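Local coordinates for gifsy-2 prophage ATP-binding sugar transporter-like protein (Salmonella typhimurium LT2, PDB 2PP6) that is a prophage-encoded protein of small beta-barrel fold, named as an ATP-binding sugar transporter-like protein and possibly able to bind ATP, at residues 37-42 / 54-59. Numbering follows the deposited sequence.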
loop_
_atom_site.group_PDB
_atom_site.type_symbol
_atom_site.label_atom_id
_atom_site.label_comp_id
_atom_site.label_asym_id
_atom_site.label_seq_id
_atom_site.Cartn_x
_atom_site.Cartn_y
_atom_site.Cartn_z
ATOM N N VAL A 37 14.202 12.124 10.087
ATOM C CA VAL A 37 13.275 12.930 9.304
ATOM C C VAL A 37 12.524 13.852 10.251
ATOM O O VAL A 37 12.005 13.404 11.279
ATOM C CB VAL A 37 12.279 12.047 8.500
ATOM C CG1 VAL A 37 11.231 12.914 7.830
ATOM C CG2 VAL A 37 13.038 11.244 7.434
ATOM N N GLU A 38 12.498 15.143 9.919
ATOM C CA GLU A 38 11.807 16.130 10.736
ATOM C C GLU A 38 10.330 15.781 10.844
ATOM O O GLU A 38 9.708 15.363 9.865
ATOM C CB GLU A 38 11.992 17.524 10.148
ATOM C CG GLU A 38 13.455 17.924 10.113
ATOM C CD GLU A 38 13.686 19.407 10.376
ATOM O OE1 GLU A 38 13.233 19.912 11.434
ATOM O OE2 GLU A 38 14.333 20.066 9.529
ATOM N N SER A 39 9.775 15.938 12.043
ATOM C CA SER A 39 8.372 15.612 12.272
ATOM C C SER A 39 7.423 16.473 11.473
ATOM O O SER A 39 6.257 16.137 11.319
ATOM C CB SER A 39 8.040 15.717 13.756
ATOM O OG SER A 39 8.610 14.629 14.466
ATOM N N ASP A 40 7.922 17.587 10.960
ATOM C CA ASP A 40 7.094 18.476 10.161
ATOM C C ASP A 40 6.510 17.661 9.015
ATOM O O ASP A 40 5.317 17.701 8.766
ATOM C CB ASP A 40 7.939 19.619 9.600
ATOM C CG ASP A 40 8.858 20.237 10.644
ATOM O OD1 ASP A 40 9.564 21.213 10.311
ATOM O OD2 ASP A 40 8.881 19.749 11.796
ATOM N N PHE A 41 7.371 16.903 8.346
ATOM C CA PHE A 41 6.992 16.072 7.207
ATOM C C PHE A 41 6.113 14.859 7.500
ATOM O O PHE A 41 5.629 14.221 6.567
ATOM C CB PHE A 41 8.249 15.557 6.516
ATOM C CG PHE A 41 9.155 16.634 6.012
ATOM C CD1 PHE A 41 8.915 17.244 4.787
ATOM C CD2 PHE A 41 10.255 17.037 6.757
ATOM C CE1 PHE A 41 9.758 18.239 4.315
ATOM C CE2 PHE A 41 11.103 18.031 6.294
ATOM C CZ PHE A 41 10.855 18.631 5.072
ATOM N N LEU A 42 5.890 14.532 8.766
ATOM C CA LEU A 42 5.116 13.335 9.092
ATOM C C LEU A 42 3.861 13.541 9.951
ATOM O O LEU A 42 2.878 12.803 9.822
ATOM C CB LEU A 42 6.043 12.333 9.791
ATOM C CG LEU A 42 7.507 12.272 9.312
ATOM C CD1 LEU A 42 8.386 11.698 10.405
ATOM C CD2 LEU A 42 7.620 11.449 8.042
ATOM N N ASN A 54 11.864 18.305 16.804
ATOM C CA ASN A 54 11.361 16.936 16.920
ATOM C C ASN A 54 11.659 16.111 15.662
ATOM O O ASN A 54 11.407 16.560 14.553
ATOM C CB ASN A 54 9.861 16.979 17.185
ATOM C CG ASN A 54 9.439 15.972 18.213
ATOM O OD1 ASN A 54 9.261 14.797 17.905
ATOM N ND2 ASN A 54 9.304 16.416 19.455
ATOM N N VAL A 55 12.195 14.905 15.823
ATOM C CA VAL A 55 12.531 14.083 14.657
ATOM C C VAL A 55 12.406 12.597 14.931
ATOM O O VAL A 55 12.571 12.162 16.069
ATOM C CB VAL A 55 13.982 14.301 14.229
ATOM C CG1 VAL A 55 14.299 15.782 14.180
ATOM C CG2 VAL A 55 14.912 13.580 15.198
ATOM N N VAL A 56 12.123 11.807 13.900
ATOM C CA VAL A 56 12.067 10.372 14.117
ATOM C C VAL A 56 13.251 9.727 13.381
ATOM O O VAL A 56 13.607 10.122 12.274
ATOM C CB VAL A 56 10.705 9.764 13.702
ATOM C CG1 VAL A 56 9.731 10.849 13.399
ATOM C CG2 VAL A 56 10.876 8.816 12.572
ATOM N N VAL A 57 13.881 8.759 14.039
ATOM C CA VAL A 57 15.062 8.079 13.531
ATOM C C VAL A 57 14.772 6.891 12.630
ATOM O O VAL A 57 14.170 5.910 13.058
ATOM C CB VAL A 57 15.929 7.609 14.719
ATOM C CG1 VAL A 57 17.234 6.995 14.220
ATOM C CG2 VAL A 57 16.211 8.785 15.623
ATOM N N PHE A 58 15.231 6.955 11.388
ATOM C CA PHE A 58 14.982 5.861 10.457
ATOM C C PHE A 58 16.063 4.791 10.366
ATOM O O PHE A 58 15.754 3.623 10.165
ATOM C CB PHE A 58 14.683 6.416 9.072
ATOM C CG PHE A 58 13.272 6.918 8.916
ATOM C CD1 PHE A 58 12.398 6.302 8.041
ATOM C CD2 PHE A 58 12.814 8.004 9.662
ATOM C CE1 PHE A 58 11.082 6.758 7.908
ATOM C CE2 PHE A 58 11.505 8.468 9.532
ATOM C CZ PHE A 58 10.637 7.847 8.658
ATOM N N SER A 59 17.323 5.167 10.529
ATOM C CA SER A 59 18.408 4.197 10.453
ATOM C C SER A 59 18.237 3.150 11.551
ATOM O O SER A 59 17.762 3.465 12.648
ATOM C CB SER A 59 19.744 4.915 10.615
ATOM O OG SER A 59 19.878 5.927 9.637
#
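V37 and V56 form an antiparallel hydrogen-bonded pair between the end of strand 32-38 and strand 53-57. V37 N donates to V56 O at 3.0 Å, and V56 N returns a bond to V37 O at 3.1 Å. Next to it, E38 and V55 make a non-hydrogen-bonded pair, with CA atoms 4.5 Å apart. The pairing runs on to S39, whose backbone N donates to N54 O at 3.1 Å. There segment 37-42 leaves the sheet in a short 3-10 turn, 39-41. These are neighbouring strands of an antiparallel sheet closed into a barrel; strand 53-57 is also hydrogen-bonded, along its other edge, to strand 88-95. The S39 hydroxyl lies beside its own backbone N, with OG anti to the carbonyl carbon (chi1 -73°). OG makes a weak hydrogen bond to N54 O at 3.4 Å, so this carbonyl meets both the amide and the hydroxyl of S39. The side chains of V37 and V56 lie on the same face of the sheet, and V37 touches F23 of helix 2-23. V37 CG2 meets the F58 ring obliquely, nearest CE2, in an off-centre CH-pi contact, 4.2 Å from the centroid. L42 CD1 and V56 CG1 meet tip to tip at 3.4 Å. L42 also touches I19 of the helix, and F58 touches D16 and A20. E38 and V55 point to the other face, where the E38 carboxylate forms a salt bridge with R73.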